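Local coordinates for pectate lyase (Pectobacterium carotovorum, PDB 4U49), which probably cleaves polygalacturonate and methylated pectins internally by calcium-dependent beta-elimination, leaving unsaturated galacturonosyl ends, at residues Y36-T41 with I187-W192. Numbering follows the deposited sequence.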
loop_
_atom_site.group_PDB
_atom_site.type_symbol
_atom_site.label_atom_id
_atom_site.label_comp_id
_atom_site.label_asym_id
_atom_site.label_seq_id
_atom_site.Cartn_x
_atom_site.Cartn_y
_atom_site.Cartn_z
ATOM N N TYR A 36 11.144 1.146 -8.623
ATOM C CA TYR A 36 9.694 1.162 -8.517
ATOM C C TYR A 36 9.137 2.516 -8.909
ATOM O O TYR A 36 9.582 3.547 -8.410
ATOM C CB TYR A 36 9.252 0.805 -7.099
ATOM C CG TYR A 36 9.744 -0.547 -6.652
ATOM C CD1 TYR A 36 9.075 -1.705 -7.025
ATOM C CD2 TYR A 36 10.889 -0.669 -5.873
ATOM C CE1 TYR A 36 9.524 -2.947 -6.629
ATOM C CE2 TYR A 36 11.347 -1.909 -5.473
ATOM C CZ TYR A 36 10.661 -3.045 -5.854
ATOM O OH TYR A 36 11.104 -4.287 -5.461
ATOM N N LEU A 37 8.169 2.500 -9.816
ATOM C CA LEU A 37 7.462 3.710 -10.209
ATOM C C LEU A 37 6.116 3.741 -9.504
ATOM O O LEU A 37 5.464 2.714 -9.365
ATOM C CB LEU A 37 7.267 3.771 -11.727
ATOM C CG LEU A 37 8.415 4.275 -12.605
ATOM C CD1 LEU A 37 9.677 3.441 -12.442
ATOM C CD2 LEU A 37 7.971 4.299 -14.063
ATOM N N SER A 38 5.707 4.917 -9.050
ATOM C CA SER A 38 4.397 5.077 -8.443
ATOM C C SER A 38 3.859 6.449 -8.808
ATOM O O SER A 38 4.604 7.429 -8.816
ATOM C CB SER A 38 4.476 4.905 -6.922
ATOM O OG SER A 38 3.197 5.023 -6.325
ATOM N N TRP A 39 2.571 6.532 -9.117
ATOM C CA TRP A 39 2.022 7.811 -9.540
ATOM C C TRP A 39 0.569 8.011 -9.147
ATOM O O TRP A 39 -0.149 7.059 -8.855
ATOM C CB TRP A 39 2.175 7.980 -11.059
ATOM C CG TRP A 39 1.477 6.940 -11.902
ATOM C CD1 TRP A 39 0.224 7.028 -12.447
ATOM C CD2 TRP A 39 2.008 5.674 -12.327
ATOM N NE1 TRP A 39 -0.060 5.891 -13.169
ATOM C CE2 TRP A 39 1.013 5.048 -13.105
ATOM C CE3 TRP A 39 3.219 5.009 -12.105
ATOM C CZ2 TRP A 39 1.201 3.784 -13.672
ATOM C CZ3 TRP A 39 3.400 3.756 -12.673
ATOM C CH2 TRP A 39 2.398 3.160 -13.448
ATOM N N SER A 40 0.154 9.270 -9.124
ATOM C CA SER A 40 -1.249 9.610 -8.981
ATOM C C SER A 40 -1.653 10.472 -10.161
ATOM O O SER A 40 -0.870 11.294 -10.635
ATOM C CB SER A 40 -1.517 10.346 -7.669
ATOM O OG SER A 40 -0.930 11.634 -7.693
ATOM N N THR A 41 -2.875 10.282 -10.640
ATOM C CA THR A 41 -3.380 11.088 -11.737
ATOM C C THR A 41 -4.822 11.497 -11.449
ATOM O O THR A 41 -5.555 10.785 -10.761
ATOM C CB THR A 41 -3.297 10.331 -13.083
ATOM O OG1 THR A 41 -3.619 11.221 -14.161
ATOM C CG2 THR A 41 -4.247 9.144 -13.098
ATOM N N ILE A 187 -5.323 7.305 0.462
ATOM C CA ILE A 187 -3.876 7.422 0.573
ATOM C C ILE A 187 -3.284 7.106 -0.794
ATOM O O ILE A 187 -3.106 5.939 -1.155
ATOM C CB ILE A 187 -3.315 6.468 1.651
ATOM C CG1 ILE A 187 -3.908 6.814 3.021
ATOM C CG2 ILE A 187 -1.799 6.531 1.701
ATOM C CD1 ILE A 187 -3.619 5.781 4.097
ATOM N N GLU A 188 -3.000 8.152 -1.565
ATOM C CA GLU A 188 -2.678 7.981 -2.979
ATOM C C GLU A 188 -1.224 8.302 -3.297
ATOM O O GLU A 188 -0.747 9.388 -3.005
ATOM C CB GLU A 188 -3.601 8.856 -3.834
ATOM C CG GLU A 188 -5.077 8.663 -3.527
ATOM C CD GLU A 188 -5.981 9.474 -4.436
ATOM O OE1 GLU A 188 -5.502 9.943 -5.489
ATOM O OE2 GLU A 188 -7.170 9.642 -4.096
ATOM N N ASN A 189 -0.526 7.342 -3.896
ATOM C CA ASN A 189 0.871 7.524 -4.278
ATOM C C ASN A 189 1.742 7.974 -3.108
ATOM O O ASN A 189 2.333 9.055 -3.127
ATOM C CB ASN A 189 0.990 8.527 -5.427
ATOM C CG ASN A 189 2.387 8.570 -6.013
ATOM O OD1 ASN A 189 3.134 7.593 -5.941
ATOM N ND2 ASN A 189 2.753 9.711 -6.585
ATOM N N VAL A 190 1.795 7.143 -2.078
ATOM C CA VAL A 190 2.707 7.365 -0.970
ATOM C C VAL A 190 3.807 6.319 -1.031
ATOM O O VAL A 190 3.542 5.151 -1.303
ATOM C CB VAL A 190 1.979 7.307 0.387
ATOM C CG1 VAL A 190 2.970 7.362 1.552
ATOM C CG2 VAL A 190 0.978 8.440 0.479
ATOM N N ILE A 191 5.044 6.749 -0.811
ATOM C CA ILE A 191 6.167 5.828 -0.744
ATOM C C ILE A 191 6.729 5.774 0.675
ATOM O O ILE A 191 7.236 6.769 1.194
ATOM C CB ILE A 191 7.285 6.219 -1.734
ATOM C CG1 ILE A 191 6.793 6.044 -3.172
ATOM C CG2 ILE A 191 8.528 5.377 -1.495
ATOM C CD1 ILE A 191 7.811 6.442 -4.228
ATOM N N TRP A 192 6.600 4.608 1.301
ATOM C CA TRP A 192 7.215 4.341 2.598
ATOM C C TRP A 192 8.628 3.808 2.386
ATOM O O TRP A 192 8.806 2.651 2.005
ATOM C CB TRP A 192 6.394 3.323 3.400
ATOM C CG TRP A 192 5.042 3.795 3.866
ATOM C CD1 TRP A 192 4.720 4.251 5.113
ATOM C CD2 TRP A 192 3.827 3.827 3.103
ATOM N NE1 TRP A 192 3.385 4.574 5.171
ATOM C CE2 TRP A 192 2.815 4.324 3.950
ATOM C CE3 TRP A 192 3.499 3.489 1.785
ATOM C CZ2 TRP A 192 1.499 4.490 3.524
ATOM C CZ3 TRP A 192 2.190 3.655 1.363
ATOM C CH2 TRP A 192 1.207 4.153 2.229
#
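Trp39 and Asn189 bring the two backbones closest, their CA atoms 5.4 Å apart, where the extended strand 36-41 passes a corner in the chain 187-192. Asn189 sits at that corner with a left-handed backbone conformation, where the chain turns from one face of the fold to the next, and its side chain projects toward the strand between Ser38 and Ser40. CG lies anti to the backbone N (chi1 -170°), which lays the carboxamide against the Trp39 backbone: CG and ND2 of Asn189 each come within 3.6 Å of Trp39 CA. The hydroxyl of Ser38 gives the one hydrogen bond across the contact, OG to Asn189 OD1, at 2.6 Å. It approaches at a C=O...donor angle of 142°, tilted 27° from the carbonyl plane. On the other flank Ser40 packs its CB against Asn189 CB at 3.8 Å. Asn189 ND2 hydrogen-bonds Asn166 OD1, so both polar atoms of the buried carboxamide are engaged; Ser40 OG shares the same acceptor. The CB of Trp39 points away from 187-192, and its indole NE1 hydrogen-bonds Gln49 OE1. Strand 34-41 is the middle of a three-stranded antiparallel sheet between 24-31 and 74-77; Met27 of the former also touches Asn189 and Ile191. The contact thus joins this N-terminal beta domain to a corner of the parallel beta-helix of this polysaccharide lyase 3 enzyme, where strand 184-192 pairs with neighbouring coils.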